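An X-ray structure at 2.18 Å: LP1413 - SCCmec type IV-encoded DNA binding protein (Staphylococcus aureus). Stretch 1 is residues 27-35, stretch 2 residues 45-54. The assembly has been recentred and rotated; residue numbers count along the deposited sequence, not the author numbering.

Stretch 1, residues 27-35: TFTYGELRK
Stretch 2 (45-54) DQREVGRRFA

A tyrosine from a short helix packs as a knob into a glycine-floored hole on a second helix, in a small, mainly apolar contact that buries 353 Å² over both sides. Stretch 1 enters as extended strand at Thr 27 (phi/psi -101/152) and Phe 28 (-162/158), passes Thr 29 (-114/166) and turns into a helix from Tyr 30 on, which includes Arg 34; stretch 2 is helical throughout. The helix axes approach to 11.0 Å with their N-to-C directions 126° apart, and the register sets Tyr 30 CA 6.5 Å from Gly 50 CA and Arg 34 CA 7.8 Å from Gln 46 CA. Thr 29 (chi1 p) caps the first helix: Thr 29 OG1 accepts from Glu 32 N, while Thr 29 N donates to Glu 32 OE1, both 3.2 Å. Tyr 30, chi1 168° (t) and chi2 72°, points toward stretch 2 and sits among Gln 46, Val 49, Gly 50 and Phe 53. Gly 50 CA lies over one face of the Tyr 30 ring, 3.5 Å from its centroid; an ideal CB on Gly 50 would come within 3.1 Å of Tyr 30 CE2, so glycine suits this close approach. At the ring's tip, Tyr 30 OH donates a weak hydrogen bond to Gln 46 O at 2.8 Å, a carbonyl that also accepts Gly 50 N at 2.9 Å within the helix. Val 49 (chi1 t) brings CG1 to 4.1 Å from Tyr 30 CE1. Phe 53 (chi1 172°, chi2 75°) points toward stretch 1, its CD2 3.9 Å from Tyr 30 CD1, with ring planes at 34° and centroids 5.9 Å apart. Phe 53 CZ reaches CE2 of buried Phe 28 (chi1 p) edge to edge at 4.2 Å and CD1 of Leu 33 (chi1 m, chi2 t) at 4.5 Å. Arg 34 (t, t, p, chi4 -116°) lays one guanidinium face against the end of Gln 46 (m, t).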

ATOM      1  N   THR A  27       9.184   4.669  -7.079  1.00 24.76           N
ATOM      2  CA  THR A  27       9.255   3.508  -6.203  1.00 26.55           C
ATOM      3  C   THR A  27       8.844   3.886  -4.784  1.00 28.89           C
ATOM      4  O   THR A  27       8.997   5.030  -4.361  1.00 32.22           O
ATOM      5  CB  THR A  27      10.661   2.902  -6.183  1.00 26.67           C
ATOM      6  OG1 THR A  27      11.579   3.781  -5.521  1.00 31.07           O
ATOM      7  CG2 THR A  27      11.149   2.627  -7.590  1.00 28.91           C
ATOM      8  N   PHE A  28       8.306   2.913  -4.051  1.00 27.44           N
ATOM      9  CA  PHE A  28       7.838   3.162  -2.695  1.00 29.26           C
ATOM     10  C   PHE A  28       7.683   1.842  -1.947  1.00 33.52           C
ATOM     11  O   PHE A  28       7.544   0.770  -2.551  1.00 29.94           O
ATOM     12  CB  PHE A  28       6.515   3.924  -2.698  1.00 28.61           C
ATOM     13  CG  PHE A  28       5.382   3.166  -3.335  1.00 34.13           C
ATOM     14  CD1 PHE A  28       5.185   3.219  -4.702  1.00 29.30           C
ATOM     15  CD2 PHE A  28       4.523   2.397  -2.567  1.00 31.79           C
ATOM     16  CE1 PHE A  28       4.151   2.527  -5.302  1.00 29.54           C
ATOM     17  CE2 PHE A  28       3.489   1.695  -3.157  1.00 35.05           C
ATOM     18  CZ  PHE A  28       3.301   1.758  -4.527  1.00 32.67           C
ATOM     19  N   THR A  29       7.719   1.945  -0.621  1.00 28.65           N
ATOM     20  CA  THR A  29       7.396   0.859   0.297  1.00 32.14           C
ATOM     21  C   THR A  29       6.131   1.184   1.081  1.00 32.67           C
ATOM     22  O   THR A  29       5.652   2.326   1.116  1.00 31.55           O
ATOM     23  CB  THR A  29       8.521   0.606   1.299  1.00 35.37           C
ATOM     24  OG1 THR A  29       8.562   1.687   2.243  1.00 36.03           O
ATOM     25  CG2 THR A  29       9.855   0.477   0.605  1.00 30.91           C
ATOM     26  N   TYR A  30       5.597   0.153   1.732  1.00 33.01           N
ATOM     27  CA  TYR A  30       4.430   0.348   2.584  1.00 33.15           C
ATOM     28  C   TYR A  30       4.724   1.348   3.700  1.00 32.59           C
ATOM     29  O   TYR A  30       3.895   2.217   3.998  1.00 32.55           O
ATOM     30  CB  TYR A  30       3.984  -0.988   3.178  1.00 35.43           C
ATOM     31  CG  TYR A  30       2.974  -0.823   4.283  1.00 29.42           C
ATOM     32  CD1 TYR A  30       1.674  -0.447   3.995  1.00 31.55           C
ATOM     33  CD2 TYR A  30       3.326  -1.021   5.613  1.00 31.92           C
ATOM     34  CE1 TYR A  30       0.741  -0.286   4.990  1.00 29.83           C
ATOM     35  CE2 TYR A  30       2.398  -0.862   6.625  1.00 33.36           C
ATOM     36  CZ  TYR A  30       1.110  -0.493   6.306  1.00 33.47           C
ATOM     37  OH  TYR A  30       0.179  -0.327   7.292  1.00 36.76           O
ATOM     38  N   GLY A  31       5.891   1.228   4.339  1.00 29.50           N
ATOM     39  CA  GLY A  31       6.219   2.101   5.450  1.00 36.35           C
ATOM     40  C   GLY A  31       6.357   3.556   5.049  1.00 42.51           C
ATOM     41  O   GLY A  31       6.046   4.451   5.835  1.00 42.42           O
ATOM     42  N   GLU A  32       6.823   3.818   3.825  1.00 36.52           N
ATOM     43  CA  GLU A  32       6.894   5.198   3.359  1.00 31.87           C
ATOM     44  C   GLU A  32       5.504   5.801   3.233  1.00 39.60           C
ATOM     45  O   GLU A  32       5.289   6.961   3.603  1.00 38.43           O
ATOM     46  CB  GLU A  32       7.642   5.262   2.033  1.00 34.03           C
ATOM     47  CG  GLU A  32       9.131   5.010   2.202  1.00 32.34           C
ATOM     48  CD  GLU A  32       9.855   4.829   0.889  1.00 36.21           C
ATOM     49  OE1 GLU A  32       9.185   4.800  -0.171  1.00 34.98           O
ATOM     50  OE2 GLU A  32      11.098   4.717   0.926  1.00 32.51           O
ATOM     51  N   LEU A  33       4.539   5.022   2.741  1.00 35.63           N
ATOM     52  CA  LEU A  33       3.176   5.527   2.643  1.00 34.40           C
ATOM     53  C   LEU A  33       2.534   5.626   4.014  1.00 35.99           C
ATOM     54  O   LEU A  33       1.762   6.552   4.281  1.00 37.21           O
ATOM     55  CB  LEU A  33       2.338   4.624   1.743  1.00 35.78           C
ATOM     56  CG  LEU A  33       2.839   4.359   0.325  1.00 36.77           C
ATOM     57  CD1 LEU A  33       1.849   3.476  -0.401  1.00 35.80           C
ATOM     58  CD2 LEU A  33       3.039   5.657  -0.418  1.00 35.30           C
ATOM     59  N   ARG A  34       2.835   4.668   4.891  1.00 36.12           N
ATOM     60  CA  ARG A  34       2.219   4.631   6.212  1.00 42.65           C
ATOM     61  C   ARG A  34       2.602   5.857   7.036  1.00 42.25           C
ATOM     62  O   ARG A  34       1.766   6.427   7.747  1.00 37.88           O
ATOM     63  CB  ARG A  34       2.647   3.352   6.931  1.00 44.50           C
ATOM     64  CG  ARG A  34       1.929   3.084   8.234  1.00 47.70           C
ATOM     65  CD  ARG A  34       2.753   2.153   9.113  1.00 50.56           C
ATOM     66  NE  ARG A  34       3.845   2.861   9.786  1.00 58.53           N
ATOM     67  CZ  ARG A  34       5.145   2.636   9.602  1.00 60.72           C
ATOM     68  NH1 ARG A  34       5.577   1.702   8.760  1.00 59.09           N
ATOM     69  NH2 ARG A  34       6.027   3.354  10.286  1.00 63.92           N
ATOM     70  N   LYS A  35       3.867   6.275   6.951  1.00 39.15           N
ATOM     71  CA  LYS A  35       4.365   7.391   7.740  1.00 44.23           C
ATOM     72  C   LYS A  35       3.735   8.716   7.350  1.00 43.94           C
ATOM     73  O   LYS A  35       3.882   9.690   8.090  1.00 46.61           O
ATOM     74  CB  LYS A  35       5.883   7.473   7.610  1.00 39.65           C
ATOM     75  CG  LYS A  35       6.594   6.301   8.271  1.00 49.03           C
ATOM     76  CD  LYS A  35       8.104   6.426   8.184  1.00 50.12           C
ATOM     77  CE  LYS A  35       8.783   5.176   8.718  1.00 54.84           C
ATOM     78  NZ  LYS A  35      10.245   5.383   8.916  1.00 62.03           N
ATOM     79  N   ASP A  45      -2.247  -2.477  14.428  1.00 54.22           N
ATOM     80  CA  ASP A  45      -3.055  -2.048  13.293  1.00 52.19           C
ATOM     81  C   ASP A  45      -2.190  -1.711  12.082  1.00 45.62           C
ATOM     82  O   ASP A  45      -2.647  -1.845  10.943  1.00 44.79           O
ATOM     83  CB  ASP A  45      -3.916  -0.852  13.695  1.00 52.73           C
ATOM     84  CG  ASP A  45      -5.105  -1.250  14.560  1.00 55.14           C
ATOM     85  OD1 ASP A  45      -5.394  -2.460  14.664  1.00 56.00           O
ATOM     86  OD2 ASP A  45      -5.753  -0.352  15.132  1.00 54.27           O
ATOM     87  N   GLN A  46      -0.943  -1.293  12.304  1.00 42.41           N
ATOM     88  CA  GLN A  46      -0.050  -0.996  11.191  1.00 50.12           C
ATOM     89  C   GLN A  46       0.314  -2.272  10.445  1.00 49.93           C
ATOM     90  O   GLN A  46       0.265  -2.317   9.210  1.00 42.14           O
ATOM     91  CB  GLN A  46       1.215  -0.285  11.689  1.00 41.03           C
ATOM     92  CG  GLN A  46       0.984   1.148  12.144  1.00 55.90           C
ATOM     93  CD  GLN A  46       2.260   1.859  12.561  1.00 60.17           C
ATOM     94  OE1 GLN A  46       3.272   1.228  12.860  1.00 56.79           O
ATOM     95  NE2 GLN A  46       2.213   3.185  12.580  1.00 64.02           N
ATOM     96  N   ARG A  47       0.655  -3.329  11.186  1.00 50.37           N
ATOM     97  CA  ARG A  47       1.110  -4.563  10.556  1.00 47.63           C
ATOM     98  C   ARG A  47      -0.037  -5.306   9.882  1.00 50.90           C
ATOM     99  O   ARG A  47       0.142  -5.880   8.803  1.00 54.43           O
ATOM    100  CB  ARG A  47       1.800  -5.440  11.592  1.00 55.27           C
ATOM    101  CG  ARG A  47       3.132  -4.862  12.038  1.00 57.47           C
ATOM    102  CD  ARG A  47       3.689  -5.562  13.265  1.00 69.76           C
ATOM    103  NE  ARG A  47       5.022  -5.067  13.599  1.00 84.85           N
ATOM    104  CZ  ARG A  47       5.629  -5.263  14.765  1.00 94.99           C
ATOM    105  NH1 ARG A  47       5.024  -5.945  15.730  1.00 94.90           N
ATOM    106  NH2 ARG A  47       6.843  -4.768  14.969  1.00 96.82           N
ATOM    107  N   GLU A  48      -1.226  -5.304  10.484  1.00 49.32           N
ATOM    108  CA  GLU A  48      -2.369  -5.923   9.819  1.00 53.07           C
ATOM    109  C   GLU A  48      -2.633  -5.265   8.466  1.00 50.31           C
ATOM    110  O   GLU A  48      -2.860  -5.950   7.463  1.00 46.22           O
ATOM    111  CB  GLU A  48      -3.613  -5.843  10.708  1.00 55.36           C
ATOM    112  CG  GLU A  48      -4.902  -6.361  10.048  1.00 59.75           C
ATOM    113  CD  GLU A  48      -4.792  -7.806   9.561  1.00 68.34           C
ATOM    114  OE1 GLU A  48      -3.878  -8.521  10.026  1.00 78.79           O
ATOM    115  OE2 GLU A  48      -5.618  -8.224   8.715  1.00 55.04           O
ATOM    116  N   VAL A  49      -2.622  -3.929   8.419  1.00 48.75           N
ATOM    117  CA  VAL A  49      -2.875  -3.237   7.160  1.00 45.53           C
ATOM    118  C   VAL A  49      -1.741  -3.491   6.179  1.00 39.88           C
ATOM    119  O   VAL A  49      -1.973  -3.664   4.980  1.00 34.89           O
ATOM    120  CB  VAL A  49      -3.085  -1.731   7.396  1.00 46.57           C
ATOM    121  CG1 VAL A  49      -3.187  -0.988   6.057  1.00 39.62           C
ATOM    122  CG2 VAL A  49      -4.343  -1.502   8.224  1.00 42.98           C
ATOM    123  N   GLY A  50      -0.502  -3.506   6.668  1.00 34.19           N
ATOM    124  CA  GLY A  50       0.622  -3.814   5.803  1.00 40.59           C
ATOM    125  C   GLY A  50       0.428  -5.112   5.053  1.00 43.09           C
ATOM    126  O   GLY A  50       0.656  -5.191   3.844  1.00 41.42           O
ATOM    127  N   ARG A  51      -0.019  -6.150   5.761  1.00 47.30           N
ATOM    128  CA  ARG A  51      -0.170  -7.454   5.129  1.00 41.54           C
ATOM    129  C   ARG A  51      -1.381  -7.481   4.204  1.00 40.41           C
ATOM    130  O   ARG A  51      -1.314  -8.038   3.103  1.00 41.92           O
ATOM    131  CB  ARG A  51      -0.259  -8.544   6.196  1.00 56.71           C
ATOM    132  CG  ARG A  51       1.086  -8.853   6.878  1.00 65.81           C
ATOM    133  CD  ARG A  51       0.993 -10.028   7.865  1.00 86.69           C
ATOM    134  NE  ARG A  51       0.599  -9.614   9.215  1.00 83.80           N
ATOM    135  CZ  ARG A  51       1.439  -9.418  10.234  1.00 84.16           C
ATOM    136  NH1 ARG A  51       2.750  -9.597  10.090  1.00 75.45           N
ATOM    137  NH2 ARG A  51       0.963  -9.038  11.413  1.00 71.27           N
ATOM    138  N   ARG A  52      -2.491  -6.864   4.607  1.00 35.86           N
ATOM    139  CA  ARG A  52      -3.620  -6.788   3.689  1.00 36.03           C
ATOM    140  C   ARG A  52      -3.248  -6.004   2.432  1.00 37.75           C
ATOM    141  O   ARG A  52      -3.801  -6.253   1.352  1.00 32.60           O
ATOM    142  CB  ARG A  52      -4.828  -6.160   4.382  1.00 35.80           C
ATOM    143  CG  ARG A  52      -6.062  -6.081   3.487  1.00 29.27           C
ATOM    144  CD  ARG A  52      -7.186  -5.280   4.102  1.00 29.61           C
ATOM    145  NE  ARG A  52      -8.303  -5.198   3.173  1.00 33.09           N
ATOM    146  CZ  ARG A  52      -9.399  -4.480   3.373  1.00 38.30           C
ATOM    147  NH1 ARG A  52      -9.540  -3.770   4.489  1.00 38.51           N
ATOM    148  NH2 ARG A  52     -10.364  -4.478   2.459  1.00 35.26           N
ATOM    149  N   PHE A  53      -2.308  -5.063   2.551  1.00 38.94           N
ATOM    150  CA  PHE A  53      -1.869  -4.277   1.404  1.00 38.20           C
ATOM    151  C   PHE A  53      -0.942  -5.087   0.515  1.00 32.11           C
ATOM    152  O   PHE A  53      -1.101  -5.098  -0.707  1.00 34.39           O
ATOM    153  CB  PHE A  53      -1.163  -3.006   1.878  1.00 34.19           C
ATOM    154  CG  PHE A  53      -0.513  -2.225   0.775  1.00 24.73           C
ATOM    155  CD1 PHE A  53      -1.269  -1.469  -0.101  1.00 26.57           C
ATOM    156  CD2 PHE A  53       0.862  -2.237   0.629  1.00 33.38           C
ATOM    157  CE1 PHE A  53      -0.665  -0.742  -1.103  1.00 28.48           C
ATOM    158  CE2 PHE A  53       1.468  -1.522  -0.372  1.00 31.45           C
ATOM    159  CZ  PHE A  53       0.701  -0.771  -1.237  1.00 25.34           C
ATOM    160  N   ALA A  54       0.014  -5.779   1.125  1.00 29.83           N
ATOM    161  CA  ALA A  54       0.971  -6.570   0.373  1.00 32.60           C
ATOM    162  C   ALA A  54       0.292  -7.641  -0.473  1.00 41.64           C
ATOM    163  O   ALA A  54       0.822  -8.021  -1.522  1.00 42.49           O
ATOM    164  CB  ALA A  54       1.968  -7.208   1.335  1.00 32.30           C
TER